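Local coordinates for beta-galactosidase BgaB (Bifidobacterium adolescentis, PDB 5VYM) that hydrolyses terminal non-reducing beta-galactose residues, acting strongly on Gal(beta1-4)Gal and its oligosaccharides; the chain here is its trimerisation domain, at the interface of chains A and B. Sequence-based numbering; all coordinates share one arbitrary frame. Chains: chain A/B, Beta-galactosidase BgaB.

Contacts 1 and 2 lie about 14 Å apart between the centres of their C-alpha atoms, within one two-fold symmetric interface. Both use the helix 117-122, from chain A in contact 1 and from chain B in contact 2, together with strands 196-200 and 203-208. A:Met121 and B:Glu204 of contact 1 return in contact 2 as B:Met121 and A:Glu204, so the symmetry twin of contact 2 adjoins contact 1. Contact 1 packs tyrosines near the centre, and contact 2 joins strands into a sheet across the chains. The full-length enzyme forms trimers and tetramers, so this dimer of an isolated domain may not be the native assembly.

Contact 1: the interface of chains A and B. Residues chain A 81, 84-85, 117, 120-121, 200-201; chain B 85, 200, 204.
The B:Tyr200 ring lies between two chain A groups, with A:Met121 CG centred over one face, 4.0 Å from the ring centroid, and the backbone of A:Gly201 on the opposite side, toward the rim. There A:Gly201 CA comes 3.7 Å from B:Tyr200 CE2. In the ring plane, the backbone N of A:Ala85, the phenol oxygen of A:Tyr200 and water 1 stand at the edge. The A:Tyr200 ring is turned almost at right angles to it, edge-to-face, with planes 80° apart, and receives the B:Tyr200 phenol OH on one face, near the rim. B:Ala85 CB touches that ring at CE2 of A:Tyr200, 3.8 Å away. In the flexible, apolar A:Met121, CG is anti to the carbonyl carbon (chi1 -69°), which sets it over the B:Tyr200 ring centre; SD and CE, with the bend at chi3, climb away. The small A:Ala81 and A:Ala84 let the helix 74-85 come close alongside the B:Tyr200 ring, and A:Gly201 brings no side chain to that face. Water 1 joins the B:Tyr200 OH to A:Gly201 N; the direct bond between those two atoms is weak. A phenylalanine in place of B:Tyr200 would lack the hydroxyl, which would probably leave water 1 less firmly held and a gap over the face of the A:Tyr200 ring. On the chain A side, A:Ser120 OG fixes the A:Tyr200 ring from its tip, lying 2.9 Å from A:Tyr200 OH and donating to A:Leu117 O at 2.8 Å.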
loop_
_atom_site.group_PDB
_atom_site.type_symbol
_atom_site.label_atom_id
_atom_site.label_comp_id
_atom_site.label_asym_id
_atom_site.label_seq_id
_atom_site.Cartn_x
_atom_site.Cartn_y
_atom_site.Cartn_z
ATOM N N ALA A 81 -3.117 -3.105 -9.048
ATOM C CA ALA A 81 -3.817 -2.174 -8.167
ATOM C C ALA A 81 -4.826 -1.340 -8.945
ATOM O O ALA A 81 -5.967 -1.156 -8.506
ATOM C CB ALA A 81 -2.812 -1.275 -7.446
ATOM N N ALA A 84 -7.707 -3.607 -9.845
ATOM C CA ALA A 84 -8.577 -3.868 -8.704
ATOM C C ALA A 84 -9.374 -2.627 -8.325
ATOM O O ALA A 84 -10.592 -2.697 -8.130
ATOM C CB ALA A 84 -7.751 -4.363 -7.517
ATOM N N ALA A 85 -8.706 -1.474 -8.227
ATOM C CA ALA A 85 -9.390 -0.253 -7.811
ATOM C C ALA A 85 -10.544 0.099 -8.741
ATOM O O ALA A 85 -11.561 0.639 -8.289
ATOM C CB ALA A 85 -8.398 0.909 -7.737
ATOM N N LEU A 117 2.882 -2.435 -2.094
ATOM C CA LEU A 117 1.624 -2.146 -2.773
ATOM C C LEU A 117 0.769 -3.399 -2.919
ATOM O O LEU A 117 -0.445 -3.355 -2.693
ATOM C CB LEU A 117 1.889 -1.518 -4.140
ATOM C CG LEU A 117 0.634 -1.089 -4.901
ATOM C CD1 LEU A 117 -0.190 -0.125 -4.062
ATOM C CD2 LEU A 117 1.007 -0.461 -6.236
ATOM N N SER A 120 -0.574 -4.405 0.499
ATOM C CA SER A 120 -1.698 -3.580 0.931
ATOM C C SER A 120 -2.980 -3.930 0.187
ATOM O O SER A 120 -4.072 -3.826 0.759
ATOM C CB SER A 120 -1.373 -2.102 0.739
ATOM O OG SER A 120 -1.484 -1.729 -0.622
ATOM N N MET A 121 -2.875 -4.328 -1.086
ATOM C CA MET A 121 -4.054 -4.779 -1.819
ATOM C C MET A 121 -4.706 -5.965 -1.124
ATOM O O MET A 121 -5.935 -6.029 -1.004
ATOM C CB MET A 121 -3.680 -5.165 -3.251
ATOM C CG MET A 121 -3.267 -4.025 -4.156
ATOM S SD MET A 121 -2.781 -4.673 -5.769
ATOM C CE MET A 121 -4.167 -5.758 -6.108
ATOM N N TYR A 200 -4.414 6.230 -4.955
ATOM C CA TYR A 200 -4.275 5.006 -4.175
ATOM C C TYR A 200 -5.657 4.408 -3.982
ATOM O O TYR A 200 -6.506 5.014 -3.321
ATOM C CB TYR A 200 -3.606 5.272 -2.823
ATOM C CG TYR A 200 -3.427 4.020 -2.001
ATOM C CD1 TYR A 200 -2.403 3.122 -2.280
ATOM C CD2 TYR A 200 -4.288 3.727 -0.953
ATOM C CE1 TYR A 200 -2.239 1.972 -1.535
ATOM C CE2 TYR A 200 -4.133 2.578 -0.201
ATOM C CZ TYR A 200 -3.106 1.705 -0.497
ATOM O OH TYR A 200 -2.951 0.562 0.251
ATOM N N GLY A 201 -5.875 3.222 -4.544
ATOM C CA GLY A 201 -7.215 2.659 -4.553
ATOM C C GLY A 201 -8.161 3.617 -5.246
ATOM O O GLY A 201 -7.873 4.136 -6.330
ATOM N N ALA B 85 -7.861 4.005 0.329
ATOM C CA ALA B 85 -8.253 3.053 -0.706
ATOM C C ALA B 85 -9.757 3.036 -0.940
ATOM O O ALA B 85 -10.198 2.615 -2.015
ATOM C CB ALA B 85 -7.769 1.647 -0.346
ATOM N N TYR B 200 -10.554 -3.484 -2.296
ATOM C CA TYR B 200 -9.565 -2.483 -2.686
ATOM C C TYR B 200 -10.208 -1.592 -3.737
ATOM O O TYR B 200 -10.387 -2.012 -4.885
ATOM C CB TYR B 200 -8.291 -3.139 -3.222
ATOM C CG TYR B 200 -7.155 -2.174 -3.463
ATOM C CD1 TYR B 200 -6.290 -1.820 -2.434
ATOM C CD2 TYR B 200 -6.940 -1.621 -4.719
ATOM C CE1 TYR B 200 -5.247 -0.940 -2.649
ATOM C CE2 TYR B 200 -5.900 -0.737 -4.942
ATOM C CZ TYR B 200 -5.056 -0.401 -3.903
ATOM O OH TYR B 200 -4.015 0.476 -4.116
ATOM N N GLU B 204 -11.521 -6.086 -5.554
ATOM C CA GLU B 204 -11.303 -7.125 -4.560
ATOM C C GLU B 204 -9.954 -7.785 -4.808
ATOM O O GLU B 204 -9.461 -7.816 -5.940
ATOM C CB GLU B 204 -12.430 -8.162 -4.622
ATOM C CG GLU B 204 -12.732 -8.873 -3.325
ATOM C CD GLU B 204 -14.019 -9.669 -3.407
ATOM O OE1 GLU B 204 -14.507 -9.888 -4.538
ATOM O OE2 GLU B 204 -14.547 -10.066 -2.347
HETATM O O HOH W 1 -3.666 1.881 -6.327
#

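Contact 2: the interface of chains A and B. Residues chain A 198, 204-207; chain B 90-92, 121-122.
A:Phe207 and B:Leu122 meet at about a right angle, the ring atom A:Phe207 CD1 lying 3.9 Å from the methyl B:Leu122 CD1. The other branch of the leucine, CD2, reaches back to A:Ala205 CB at 3.8 Å, so the forked side chain serves two residues of the strand 203-208 at once. Alternation along that strand explains the choice: A:Ala205 and A:Phe207 point toward the helix 117-122 of chain B, where the small alanine lets the helix end approach, while A:Tyr206 points away from it. On that far side A:Tyr206 CB packs against B:Val91 CG2, 3.9 Å away, and the beta-branched valines suit an extended strand. Between the layers the backbones pair in parallel: B:Val90 N donates to A:Glu204 O at 2.9 Å, A:Tyr206 N to B:Val90 O at 2.6 Å, and B:Val92 N to A:Tyr206 O. The A:Asn198 amide meets the C-terminal end of the helix 117-122 of chain B. Its CG is anti to the backbone N (chi1 -176°), which carries ND2 to B:Met121 O at 3.0 Å; the bond is nearly straight (166° at H) and lies close to the amide plane, though the donor sits above the carbonyl plane of its acceptor. Water 2 ties A:Ala205 O to B:Leu122 O. By adding the strand 203-208 of chain A to the strand 89-93 of chain B and covering the seam with a helix, the site joins the two chains into one continuous sheet.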
loop_
_atom_site.group_PDB
_atom_site.type_symbol
_atom_site.label_atom_id
_atom_site.label_comp_id
_atom_site.label_asym_id
_atom_site.label_seq_id
_atom_site.Cartn_x
_atom_site.Cartn_y
_atom_site.Cartn_z
ATOM N N ASN A 198 -0.761 11.264 -5.470
ATOM C CA ASN A 198 -0.755 9.943 -6.079
ATOM C C ASN A 198 -2.092 9.242 -5.856
ATOM O O ASN A 198 -2.613 9.252 -4.726
ATOM C CB ASN A 198 0.387 9.102 -5.500
ATOM C CG ASN A 198 0.510 7.746 -6.164
ATOM O OD1 ASN A 198 0.537 7.642 -7.390
ATOM N ND2 ASN A 198 0.582 6.696 -5.354
ATOM N N GLU A 204 -6.583 9.104 -2.774
ATOM C CA GLU A 204 -5.470 9.947 -3.182
ATOM C C GLU A 204 -4.601 10.246 -1.968
ATOM O O GLU A 204 -5.088 10.274 -0.835
ATOM C CB GLU A 204 -5.983 11.244 -3.814
ATOM C CG GLU A 204 -5.013 11.937 -4.742
ATOM C CD GLU A 204 -5.640 13.142 -5.410
ATOM O OE1 GLU A 204 -6.640 13.663 -4.868
ATOM O OE2 GLU A 204 -5.146 13.563 -6.478
ATOM N N ALA A 205 -3.312 10.475 -2.220
ATOM C CA ALA A 205 -2.346 10.735 -1.156
ATOM C C ALA A 205 -1.389 11.832 -1.598
ATOM O O ALA A 205 -0.677 11.670 -2.593
ATOM C CB ALA A 205 -1.571 9.466 -0.789
ATOM N N TYR A 206 -1.370 12.937 -0.856
ATOM C CA TYR A 206 -0.471 14.055 -1.104
ATOM C C TYR A 206 0.768 13.953 -0.221
ATOM O O TYR A 206 0.701 13.490 0.920
ATOM C CB TYR A 206 -1.165 15.392 -0.832
ATOM C CG TYR A 206 -2.111 15.859 -1.912
ATOM C CD1 TYR A 206 -3.306 15.194 -2.154
ATOM C CD2 TYR A 206 -1.822 16.986 -2.671
ATOM C CE1 TYR A 206 -4.177 15.628 -3.134
ATOM C CE2 TYR A 206 -2.689 17.427 -3.653
ATOM C CZ TYR A 206 -3.865 16.744 -3.879
ATOM O OH TYR A 206 -4.731 17.181 -4.855
ATOM N N PHE A 207 1.898 14.415 -0.752
ATOM C CA PHE A 207 3.153 14.486 -0.011
ATOM C C PHE A 207 3.665 15.918 -0.044
ATOM O O PHE A 207 3.836 16.495 -1.123
ATOM C CB PHE A 207 4.197 13.529 -0.593
ATOM C CG PHE A 207 5.557 13.652 0.042
ATOM C CD1 PHE A 207 5.817 13.080 1.278
ATOM C CD2 PHE A 207 6.579 14.336 -0.599
ATOM C CE1 PHE A 207 7.066 13.190 1.864
ATOM C CE2 PHE A 207 7.831 14.449 -0.021
ATOM C CZ PHE A 207 8.075 13.877 1.213
ATOM N N VAL B 90 -5.578 11.798 1.636
ATOM C CA VAL B 90 -4.633 11.849 2.746
ATOM C C VAL B 90 -3.488 12.775 2.362
ATOM O O VAL B 90 -2.903 12.631 1.284
ATOM C CB VAL B 90 -4.104 10.448 3.103
ATOM C CG1 VAL B 90 -3.116 10.531 4.258
ATOM C CG2 VAL B 90 -5.256 9.511 3.442
ATOM N N VAL B 91 -3.177 13.725 3.239
ATOM C CA VAL B 91 -2.063 14.648 3.047
ATOM C C VAL B 91 -1.025 14.343 4.117
ATOM O O VAL B 91 -1.324 14.399 5.317
ATOM C CB VAL B 91 -2.520 16.113 3.114
ATOM C CG1 VAL B 91 -1.336 17.049 2.912
ATOM C CG2 VAL B 91 -3.597 16.380 2.072
ATOM N N VAL B 92 0.191 14.018 3.687
ATOM C CA VAL B 92 1.249 13.549 4.577
ATOM C C VAL B 92 2.388 14.557 4.552
ATOM O O VAL B 92 2.934 14.862 3.483
ATOM C CB VAL B 92 1.749 12.152 4.178
ATOM C CG1 VAL B 92 2.840 11.688 5.124
ATOM C CG2 VAL B 92 0.596 11.163 4.161
ATOM N N MET B 121 1.258 4.287 -0.659
ATOM C CA MET B 121 0.180 5.263 -0.793
ATOM C C MET B 121 0.664 6.517 -1.512
ATOM O O MET B 121 0.024 6.994 -2.455
ATOM C CB MET B 121 -0.379 5.627 0.585
ATOM C CG MET B 121 -0.996 4.473 1.361
ATOM S SD MET B 121 -1.427 4.967 3.043
ATOM C CE MET B 121 -2.356 6.458 2.709
ATOM N N LEU B 122 1.807 7.054 -1.083
ATOM C CA LEU B 122 2.306 8.319 -1.606
ATOM C C LEU B 122 2.948 8.192 -2.982
ATOM O O LEU B 122 3.046 9.196 -3.697
ATOM C CB LEU B 122 3.315 8.922 -0.627
ATOM C CG LEU B 122 2.772 9.327 0.744
ATOM C CD1 LEU B 122 3.907 9.683 1.692
ATOM C CD2 LEU B 122 1.806 10.489 0.602
HETATM O O HOH W 2 2.115 11.764 -3.558
#